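Local structure of glucosamine-6-phosphate deaminase (Bacillus subtilis, 2BKX) at residues Thr63-Glu68 against Arg87-Ile92; Gln129-Gly132 against His138-Phe141; Ala164-Phe169 against Asp173-Lys178. The protein belongs to the glucosamine-6-phosphate isomerase/6-phosphogluconolactonase family, a family of alpha/beta proteins with a Rossmann-like sheet, and holds fructose-6-phosphate in a pocket of its fold. All blocks are in the same frame, centred on the assembly; numbering follows the deposited sequence.

Contact 1. Residues Thr63-Glu68 against Arg87-Ile92; sequences TVNLDE and RFFQHI. With F6R (fructose -6-phosphate), chain C.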
loop_
_atom_site.group_PDB
_atom_site.type_symbol
_atom_site.label_atom_id
_atom_site.label_comp_id
_atom_site.label_asym_id
_atom_site.label_seq_id
_atom_site.Cartn_x
_atom_site.Cartn_y
_atom_site.Cartn_z
ATOM N N THR A 63 1.733 12.642 -1.993
ATOM C CA THR A 63 1.478 11.231 -1.674
ATOM C C THR A 63 0.557 11.063 -0.491
ATOM O O THR A 63 0.546 11.901 0.437
ATOM C CB THR A 63 2.797 10.467 -1.429
ATOM O OG1 THR A 63 3.431 10.893 -0.223
ATOM C CG2 THR A 63 3.771 10.675 -2.568
ATOM N N VAL A 64 -0.198 9.952 -0.525
ATOM C CA VAL A 64 -1.032 9.533 0.602
ATOM C C VAL A 64 -0.720 8.054 0.850
ATOM O O VAL A 64 -0.654 7.246 -0.088
ATOM C CB VAL A 64 -2.546 9.752 0.380
ATOM C CG1 VAL A 64 -2.823 11.232 0.320
ATOM C CG2 VAL A 64 -3.044 9.113 -0.880
ATOM N N ASN A 65 -0.500 7.708 2.117
ATOM C CA ASN A 65 -0.225 6.334 2.471
ATOM C C ASN A 65 -1.491 5.616 2.934
ATOM O O ASN A 65 -2.418 6.226 3.479
ATOM C CB ASN A 65 0.863 6.240 3.547
ATOM C CG ASN A 65 2.206 5.920 2.969
ATOM O OD1 ASN A 65 2.705 4.750 3.092
ATOM N ND2 ASN A 65 2.780 6.865 2.297
ATOM N N LEU A 66 -1.499 4.306 2.747
ATOM C CA LEU A 66 -2.625 3.474 3.136
ATOM C C LEU A 66 -2.919 3.485 4.609
ATOM O O LEU A 66 -4.078 3.469 5.023
ATOM C CB LEU A 66 -2.381 2.018 2.713
ATOM C CG LEU A 66 -2.478 1.696 1.241
ATOM C CD1 LEU A 66 -1.887 0.325 0.928
ATOM C CD2 LEU A 66 -3.918 1.722 0.781
ATOM N N ASP A 67 -1.869 3.424 5.420
ATOM C CA ASP A 67 -2.080 3.031 6.803
ATOM C C ASP A 67 -0.987 3.459 7.749
ATOM O O ASP A 67 0.099 3.881 7.341
ATOM C CB ASP A 67 -2.363 1.510 6.909
ATOM C CG ASP A 67 -1.523 0.653 6.068
ATOM O OD1 ASP A 67 -2.145 -0.340 5.619
ATOM O OD2 ASP A 67 -0.297 0.896 5.851
ATOM N N GLU A 68 -1.293 3.377 9.043
ATOM C CA GLU A 68 -0.331 3.633 10.115
ATOM C C GLU A 68 -0.796 2.885 11.335
ATOM O O GLU A 68 -2.002 2.688 11.540
ATOM C CB GLU A 68 -0.214 5.113 10.424
ATOM C CG GLU A 68 0.719 5.509 11.569
ATOM C CD GLU A 68 2.172 5.098 11.365
ATOM O OE1 GLU A 68 2.480 3.885 11.379
ATOM O OE2 GLU A 68 3.011 6.018 11.145
ATOM N N ARG A 87 12.809 4.884 3.572
ATOM C CA ARG A 87 12.923 4.153 2.312
ATOM C C ARG A 87 12.786 5.073 1.087
ATOM O O ARG A 87 13.147 4.699 -0.016
ATOM C CB ARG A 87 11.809 3.124 2.179
ATOM C CG ARG A 87 12.036 1.753 2.786
ATOM C CD ARG A 87 12.212 1.735 4.249
ATOM N NE ARG A 87 12.091 0.366 4.771
ATOM C CZ ARG A 87 12.030 0.048 6.067
ATOM N NH1 ARG A 87 11.897 -1.221 6.431
ATOM N NH2 ARG A 87 12.077 0.988 7.014
ATOM N N PHE A 88 12.151 6.231 1.253
ATOM C CA PHE A 88 11.709 7.004 0.106
ATOM C C PHE A 88 11.907 8.498 0.236
ATOM O O PHE A 88 12.704 9.071 -0.520
ATOM C CB PHE A 88 10.268 6.650 -0.239
ATOM C CG PHE A 88 9.807 7.113 -1.605
ATOM C CD1 PHE A 88 10.604 6.990 -2.732
ATOM C CD2 PHE A 88 8.567 7.653 -1.748
ATOM C CE1 PHE A 88 10.126 7.377 -3.978
ATOM C CE2 PHE A 88 8.065 8.042 -2.988
ATOM C CZ PHE A 88 8.874 7.899 -4.113
ATOM N N PHE A 89 11.226 9.135 1.185
ATOM C CA PHE A 89 11.187 10.588 1.157
ATOM C C PHE A 89 12.554 11.200 1.332
ATOM O O PHE A 89 12.854 12.224 0.687
ATOM C CB PHE A 89 10.276 11.158 2.233
ATOM C CG PHE A 89 8.854 10.625 2.223
ATOM C CD1 PHE A 89 8.241 10.116 1.069
ATOM C CD2 PHE A 89 8.091 10.696 3.390
ATOM C CE1 PHE A 89 6.915 9.662 1.110
ATOM C CE2 PHE A 89 6.768 10.239 3.419
ATOM C CZ PHE A 89 6.209 9.723 2.284
ATOM N N GLN A 90 13.408 10.596 2.145
ATOM C CA GLN A 90 14.740 11.220 2.382
ATOM C C GLN A 90 15.647 11.247 1.150
ATOM O O GLN A 90 16.667 11.924 1.151
ATOM C CB GLN A 90 15.480 10.543 3.531
ATOM C CG GLN A 90 16.071 9.152 3.230
ATOM C CD GLN A 90 16.999 8.612 4.320
ATOM O OE1 GLN A 90 16.974 7.395 4.666
ATOM N NE2 GLN A 90 17.842 9.489 4.843
ATOM N N HIS A 91 15.287 10.484 0.127
ATOM C CA HIS A 91 16.125 10.223 -1.020
ATOM C C HIS A 91 15.646 10.917 -2.283
ATOM O O HIS A 91 16.295 10.780 -3.321
ATOM C CB HIS A 91 16.172 8.695 -1.274
ATOM C CG HIS A 91 16.788 7.917 -0.172
ATOM N ND1 HIS A 91 18.086 8.111 0.243
ATOM C CD2 HIS A 91 16.293 6.909 0.594
ATOM C CE1 HIS A 91 18.353 7.284 1.242
ATOM N NE2 HIS A 91 17.282 6.542 1.472
ATOM N N ILE A 92 14.555 11.666 -2.222
ATOM C CA ILE A 92 13.960 12.288 -3.393
ATOM C C ILE A 92 13.792 13.801 -3.213
ATOM O O ILE A 92 13.923 14.318 -2.106
ATOM C CB ILE A 92 12.580 11.637 -3.746
ATOM C CG1 ILE A 92 11.565 11.826 -2.621
ATOM C CG2 ILE A 92 12.769 10.149 -4.050
ATOM C CD1 ILE A 92 10.176 11.311 -2.966
HETATM C C1 F6R C . 0.835 -1.774 3.187
HETATM C C2 F6R C . -0.438 -2.457 3.646
HETATM C C3 F6R C . -0.603 -3.962 3.894
HETATM C C4 F6R C . 0.521 -4.819 3.279
HETATM C C5 F6R C . 0.339 -6.312 3.499
HETATM C C6 F6R C . 1.501 -7.111 2.920
HETATM O O1 F6R C . 0.805 -0.354 3.431
HETATM O O2 F6R C . -1.411 -1.747 3.777
HETATM O O3 F6R C . -1.802 -4.390 3.274
HETATM O O4 F6R C . 0.568 -4.554 1.881
HETATM O O5 F6R C . 0.158 -6.627 4.874
HETATM O O6 F6R C . 2.688 -6.793 3.663
HETATM P P F6R C . 4.101 -7.299 3.123
HETATM O O1P F6R C . 4.388 -6.517 1.870
HETATM O O2P F6R C . 3.928 -8.763 2.817
HETATM O O3P F6R C . 5.098 -7.019 4.200
#
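Phe89, of helix 80-89, reaches to strand 62-69 and meets it with the far end of its ring. Its CZ lies 3.9 Å from Thr63 OG1, and CE1 is equally near, so the hydroxyl sits by that corner of the ring at an oblique angle. The threonine and the phenylalanine run past each other, antiparallel. With CG turned anti to its own carbonyl carbon (chi1 -55°), Phe89 carries the ring away from the helix and toward the strand. Asn65, two residues on and on the same side of the strand, brings its amide to the same corner more loosely, ND2 standing 4.5 Å from Phe89 CZ. His99 completes the site: it stacks on the Phe89 ring and is hydrogen-bonded through ND1 to Thr63 OG1. This is the strand-to-helix packing of a beta-alpha-beta unit, made of strand 62-69, helix 80-89 and strand 99-100, and the partner of the hydroxyl is the first residue of strand 99-100. At the other end of 63-68 the strand is broken and the pocket begins. There the carboxylate of Asp67 takes a hydrogen bond from fructose-6-phosphate, O1 to OD2 at 2.9 Å. Leu66 CD1 packs against the same end of the sugar, 3.6 Å from O2. Across to the helix the contact is therefore van der Waals packing, with the buried Thr63 hydroxyl satisfied by His99, whereas Asp67 turns its carboxylate to the ligand and Glu68 is bonded to Tyr80 and His81.

Contact 2. Residues Gln129-Gly132 against His138-Phe141; sequences QLLG and HIGF. With F6R (fructose -6-phosphate), chain C.
A single water does what no direct bond between Gly132 and Gly140 does: it donates a hydrogen bond to Gly132 O at 2.7 Å and accepts one from Gly140 N at 2.9 Å. The same water is hydrogen-bonded to O3 of fructose-6-phosphate, which ties both segments and the sugar to one point. Direct contact is slight, a methyl against a carbonyl oxygen and another methyl: Ile139 CG2 lies 3.8 Å from Gly132 O and 4.3 Å from Leu131 CD1. Gly132 follows strand 128-131, an inner parallel strand of the Rossmann-like sheet, and the pocket opens where that strand gives way to loop. Its CA comes within 3.2 Å of the ligand's O4, a close approach made by a residue without a side chain. From the facing loop, His138 presents the edge of its imidazole: NE2 meets O5 of the sugar nearly in the ring plane, 2.7 Å away in an almost straight bond (168°). Behind it, Glu143 OE1 is hydrogen-bonded to ND1 and helps to set the turn of the ring, while Phe141 CD2 rests over one face, offset toward the rim. Gly140, with its positive phi, turns its carbonyl to the sugar and takes a hydrogen bond from O3 at 2.7 Å.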
loop_
_atom_site.group_PDB
_atom_site.type_symbol
_atom_site.label_atom_id
_atom_site.label_comp_id
_atom_site.label_asym_id
_atom_site.label_seq_id
_atom_site.Cartn_x
_atom_site.Cartn_y
_atom_site.Cartn_z
ATOM N N GLN A 129 -2.644 3.950 -7.027
ATOM C CA GLN A 129 -2.590 3.452 -5.648
ATOM C C GLN A 129 -1.816 2.143 -5.682
ATOM O O GLN A 129 -2.274 1.160 -6.274
ATOM C CB GLN A 129 -3.986 3.237 -5.077
ATOM C CG GLN A 129 -3.988 2.629 -3.686
ATOM C CD GLN A 129 -3.405 3.541 -2.642
ATOM O OE1 GLN A 129 -4.007 4.573 -2.337
ATOM N NE2 GLN A 129 -2.270 3.160 -2.040
ATOM N N LEU A 130 -0.630 2.143 -5.050
ATOM C CA LEU A 130 0.132 0.937 -4.811
ATOM C C LEU A 130 -0.471 0.155 -3.628
ATOM O O LEU A 130 -0.854 0.733 -2.613
ATOM C CB LEU A 130 1.590 1.280 -4.508
ATOM C CG LEU A 130 2.544 1.983 -5.464
ATOM C CD1 LEU A 130 3.987 1.991 -4.905
ATOM C CD2 LEU A 130 2.481 1.353 -6.763
ATOM N N LEU A 131 -0.561 -1.160 -3.787
ATOM C CA LEU A 131 -1.070 -2.041 -2.758
ATOM C C LEU A 131 -0.160 -3.245 -2.631
ATOM O O LEU A 131 0.495 -3.661 -3.586
ATOM C CB LEU A 131 -2.452 -2.610 -3.140
ATOM C CG LEU A 131 -3.574 -1.668 -3.299
ATOM C CD1 LEU A 131 -4.842 -2.405 -3.760
ATOM C CD2 LEU A 131 -3.856 -0.891 -2.012
ATOM N N GLY A 132 -0.143 -3.796 -1.438
ATOM C CA GLY A 132 0.260 -5.199 -1.255
ATOM C C GLY A 132 -0.962 -6.019 -0.866
ATOM O O GLY A 132 -2.094 -5.509 -0.897
ATOM N N HIS A 138 -6.125 -9.244 2.858
ATOM C CA HIS A 138 -6.350 -7.849 3.194
ATOM C C HIS A 138 -5.676 -6.927 2.204
ATOM O O HIS A 138 -4.659 -7.254 1.615
ATOM C CB HIS A 138 -6.021 -7.500 4.655
ATOM C CG HIS A 138 -4.576 -7.457 5.047
ATOM N ND1 HIS A 138 -4.159 -7.998 6.235
ATOM C CD2 HIS A 138 -3.482 -6.902 4.491
ATOM C CE1 HIS A 138 -2.861 -7.788 6.387
ATOM N NE2 HIS A 138 -2.428 -7.111 5.344
ATOM N N ILE A 139 -6.251 -5.749 2.059
ATOM C CA ILE A 139 -5.656 -4.617 1.333
ATOM C C ILE A 139 -5.724 -3.427 2.277
ATOM O O ILE A 139 -6.680 -3.267 3.011
ATOM C CB ILE A 139 -6.282 -4.354 -0.051
ATOM C CG1 ILE A 139 -7.783 -4.152 0.040
ATOM C CG2 ILE A 139 -5.934 -5.502 -0.997
ATOM C CD1 ILE A 139 -8.462 -3.693 -1.268
ATOM N N GLY A 140 -4.689 -2.620 2.295
ATOM C CA GLY A 140 -4.454 -1.781 3.460
ATOM C C GLY A 140 -4.499 -2.662 4.707
ATOM O O GLY A 140 -3.986 -3.775 4.680
ATOM N N PHE A 141 -5.159 -2.197 5.760
ATOM C CA PHE A 141 -5.490 -3.087 6.887
ATOM C C PHE A 141 -6.988 -3.358 6.971
ATOM O O PHE A 141 -7.574 -3.545 8.066
ATOM C CB PHE A 141 -4.927 -2.584 8.211
ATOM C CG PHE A 141 -3.429 -2.752 8.366
ATOM C CD1 PHE A 141 -2.732 -1.755 8.990
ATOM C CD2 PHE A 141 -2.749 -3.913 7.972
ATOM C CE1 PHE A 141 -1.353 -1.896 9.257
ATOM C CE2 PHE A 141 -1.362 -4.035 8.206
ATOM C CZ PHE A 141 -0.686 -3.037 8.855
HETATM C C1 F6R C . 0.835 -1.774 3.187
HETATM C C2 F6R C . -0.438 -2.457 3.646
HETATM C C3 F6R C . -0.603 -3.962 3.894
HETATM C C4 F6R C . 0.521 -4.819 3.279
HETATM C C5 F6R C . 0.339 -6.312 3.499
HETATM C C6 F6R C . 1.501 -7.111 2.920
HETATM O O1 F6R C . 0.805 -0.354 3.431
HETATM O O2 F6R C . -1.411 -1.747 3.777
HETATM O O3 F6R C . -1.802 -4.390 3.274
HETATM O O4 F6R C . 0.568 -4.554 1.881
HETATM O O5 F6R C . 0.158 -6.627 4.874
HETATM O O6 F6R C . 2.688 -6.793 3.663
HETATM P P F6R C . 4.101 -7.299 3.123
HETATM O O1P F6R C . 4.388 -6.517 1.870
HETATM O O2P F6R C . 3.928 -8.763 2.817
HETATM O O3P F6R C . 5.098 -7.019 4.200
HETATM O O HOH W 1 -2.353 -3.352 0.724
#

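Contact 3. Residues Ala164-Phe169 against Asp173-Lys178; sequences ANARYF and DSVPKK. With F6R (fructose -6-phosphate), chain C.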
loop_
_atom_site.group_PDB
_atom_site.type_symbol
_atom_site.label_atom_id
_atom_site.label_comp_id
_atom_site.label_asym_id
_atom_site.label_seq_id
_atom_site.Cartn_x
_atom_site.Cartn_y
_atom_site.Cartn_z
ATOM N N ALA A 164 2.316 -12.110 10.947
ATOM C CA ALA A 164 3.112 -11.826 9.767
ATOM C C ALA A 164 4.102 -10.675 9.976
ATOM O O ALA A 164 5.208 -10.682 9.460
ATOM C CB ALA A 164 2.226 -11.519 8.603
ATOM N N ASN A 165 3.669 -9.654 10.691
ATOM C CA ASN A 165 4.447 -8.443 10.816
ATOM C C ASN A 165 5.388 -8.488 12.015
ATOM O O ASN A 165 6.212 -7.611 12.148
ATOM C CB ASN A 165 3.526 -7.211 10.884
ATOM C CG ASN A 165 2.844 -6.909 9.565
ATOM O OD1 ASN A 165 2.959 -7.704 8.624
ATOM N ND2 ASN A 165 2.115 -5.801 9.503
ATOM N N ALA A 166 5.293 -9.539 12.839
ATOM C CA ALA A 166 6.151 -9.667 14.019
ATOM C C ALA A 166 7.639 -9.616 13.680
ATOM O O ALA A 166 8.460 -9.161 14.502
ATOM C CB ALA A 166 5.810 -10.945 14.817
ATOM N N ARG A 167 8.002 -10.085 12.490
ATOM C CA ARG A 167 9.389 -10.078 12.013
ATOM C C ARG A 167 10.042 -8.723 12.068
ATOM O O ARG A 167 11.247 -8.618 12.127
ATOM C CB ARG A 167 9.468 -10.642 10.578
ATOM C CG ARG A 167 8.778 -9.798 9.512
ATOM C CD ARG A 167 8.390 -10.621 8.196
ATOM N NE ARG A 167 8.161 -9.807 6.955
ATOM C CZ ARG A 167 6.990 -9.575 6.302
ATOM N NH1 ARG A 167 5.826 -10.137 6.695
ATOM N NH2 ARG A 167 6.969 -8.812 5.170
ATOM N N TYR A 168 9.235 -7.663 12.055
ATOM C CA TYR A 168 9.795 -6.305 12.089
ATOM C C TYR A 168 9.942 -5.690 13.469
ATOM O O TYR A 168 10.495 -4.589 13.585
ATOM C CB TYR A 168 8.898 -5.413 11.232
ATOM C CG TYR A 168 8.925 -5.825 9.765
ATOM C CD1 TYR A 168 7.780 -6.220 9.108
ATOM C CD2 TYR A 168 10.126 -5.929 9.070
ATOM C CE1 TYR A 168 7.806 -6.589 7.795
ATOM C CE2 TYR A 168 10.173 -6.304 7.750
ATOM C CZ TYR A 168 9.005 -6.634 7.109
ATOM O OH TYR A 168 9.080 -7.034 5.801
ATOM N N PHE A 169 9.436 -6.365 14.501
ATOM C CA PHE A 169 9.389 -5.817 15.854
ATOM C C PHE A 169 10.382 -6.492 16.781
ATOM O O PHE A 169 10.788 -7.617 16.517
ATOM C CB PHE A 169 7.968 -5.938 16.399
ATOM C CG PHE A 169 7.028 -4.961 15.795
ATOM C CD1 PHE A 169 6.430 -5.232 14.576
ATOM C CD2 PHE A 169 6.757 -3.766 16.411
ATOM C CE1 PHE A 169 5.578 -4.323 13.998
ATOM C CE2 PHE A 169 5.904 -2.866 15.832
ATOM C CZ PHE A 169 5.306 -3.147 14.647
ATOM N N ASP A 173 5.174 -8.912 21.809
ATOM C CA ASP A 173 4.407 -8.020 22.677
ATOM C C ASP A 173 4.422 -6.574 22.223
ATOM O O ASP A 173 3.557 -5.803 22.653
ATOM C CB ASP A 173 4.852 -8.124 24.140
ATOM C CG ASP A 173 6.323 -7.949 24.308
ATOM O OD1 ASP A 173 6.819 -6.809 24.173
ATOM O OD2 ASP A 173 7.006 -8.966 24.570
ATOM N N SER A 174 5.348 -6.203 21.337
ATOM C CA SER A 174 5.408 -4.828 20.829
ATOM C C SER A 174 4.600 -4.622 19.576
ATOM O O SER A 174 4.465 -3.498 19.154
ATOM C CB SER A 174 6.822 -4.356 20.475
ATOM O OG SER A 174 7.861 -5.214 20.899
ATOM N N VAL A 175 4.121 -5.691 18.958
ATOM C CA VAL A 175 3.317 -5.537 17.756
ATOM C C VAL A 175 1.971 -4.881 18.113
ATOM O O VAL A 175 1.239 -5.374 18.950
ATOM C CB VAL A 175 3.088 -6.891 17.070
ATOM C CG1 VAL A 175 2.269 -6.698 15.813
ATOM C CG2 VAL A 175 4.452 -7.534 16.714
ATOM N N PRO A 176 1.642 -3.752 17.473
ATOM C CA PRO A 176 0.386 -3.081 17.799
ATOM C C PRO A 176 -0.851 -3.945 17.533
ATOM O O PRO A 176 -0.811 -4.873 16.725
ATOM C CB PRO A 176 0.406 -1.852 16.892
ATOM C CG PRO A 176 1.884 -1.632 16.620
ATOM C CD PRO A 176 2.468 -2.970 16.556
ATOM N N LYS A 177 -1.907 -3.656 18.280
ATOM C CA LYS A 177 -3.179 -4.330 18.114
ATOM C C LYS A 177 -4.127 -3.625 17.152
ATOM O O LYS A 177 -5.038 -4.243 16.639
ATOM C CB LYS A 177 -3.845 -4.516 19.464
ATOM C CG LYS A 177 -3.123 -5.587 20.311
ATOM C CD LYS A 177 -3.713 -5.782 21.666
ATOM C CE LYS A 177 -3.009 -6.935 22.312
ATOM N NZ LYS A 177 -3.409 -8.238 21.697
ATOM N N LYS A 178 -3.914 -2.326 16.956
ATOM C CA LYS A 178 -4.810 -1.548 16.104
ATOM C C LYS A 178 -4.053 -0.708 15.094
ATOM O O LYS A 178 -2.861 -0.468 15.241
ATOM C CB LYS A 178 -5.721 -0.633 16.951
ATOM C CG LYS A 178 -6.597 -1.399 17.988
ATOM C CD LYS A 178 -7.511 -0.472 18.758
ATOM C CE LYS A 178 -8.624 -1.222 19.420
ATOM N NZ LYS A 178 -9.628 -0.282 20.004
HETATM C C1 F6R C . 0.835 -1.774 3.187
HETATM C C2 F6R C . -0.438 -2.457 3.646
HETATM C C3 F6R C . -0.603 -3.962 3.894
HETATM C C4 F6R C . 0.521 -4.819 3.279
HETATM C C5 F6R C . 0.339 -6.312 3.499
HETATM C C6 F6R C . 1.501 -7.111 2.920
HETATM O O1 F6R C . 0.805 -0.354 3.431
HETATM O O2 F6R C . -1.411 -1.747 3.777
HETATM O O3 F6R C . -1.802 -4.390 3.274
HETATM O O4 F6R C . 0.568 -4.554 1.881
HETATM O O5 F6R C . 0.158 -6.627 4.874
HETATM O O6 F6R C . 2.688 -6.793 3.663
HETATM P P F6R C . 4.101 -7.299 3.123
HETATM O O1P F6R C . 4.388 -6.517 1.870
HETATM O O2P F6R C . 3.928 -8.763 2.817
HETATM O O3P F6R C . 5.098 -7.019 4.200
#
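Phe169 lays one face of its ring over Val175 CA, a CH-pi contact in which the carbon stands 4.1 Å from the ring centroid and only 10° off the normal. The ring belongs to the turn that runs on from helix 159-165, and residues 173-178 form the connection leading into strand 178-181, so the contact closes a short helix-to-strand loop at the margin of the alpha/beta fold. Phe169 and Val175 cross at about a right angle, and the valine adds a methyl, CG2, 3.7 Å from CD1 on the near rim. That methyl also touches Ala166, 4.1 Å from its CB. Further round the ring, Pro176 CD comes up obliquely to CZ at 3.4 Å, a close fit, and Ser174 O approaches CD2, also obliquely. The packing is thus wholly apolar on the side-chain level; the Ser174 hydroxyl finds its partner in Ser171, between the two segments, and Arg162 binds the carbonyls of Val175 and Pro176. Arg167 leaves the contact, and its guanidinium reaches the pocket. Its chain runs extended from CG to NE (chi2 -158°, chi3 -160°), passing over the centre of the Tyr168 ring with CG. Tyr168 CE1 in turn lies over one face of the guanidinium, near its rim. NH1 is hydrogen-bonded to Ala164 O, which helps to fix the group's rotation. The edge of the guanidinium then meets the phosphate of fructose-6-phosphate, NH2 donating to O3P at 2.8 Å.

How the contacts relate
From the N terminus, contact 1 comes first, closing the stretch of chain between strand 62-69 and helix 80-89 within one beta-alpha-beta unit. Contact 2 closes the shorter loop that follows strand 128-131, and contact 3 the shortest, between helix 159-165 and strand 178-181. The three loops run in series; none nests in or crosses another. Contacts 1 and 2 reach the same sheet and touch directly, Leu66 against Gln129 and Leu130, Asp67 against Gly140 and Phe141. Phe141 continues the packing to Asn165 of contact 3, while contacts 1 and 3 do not touch. Fructose-6-phosphate joins all three, contact 3 holding its phosphate end.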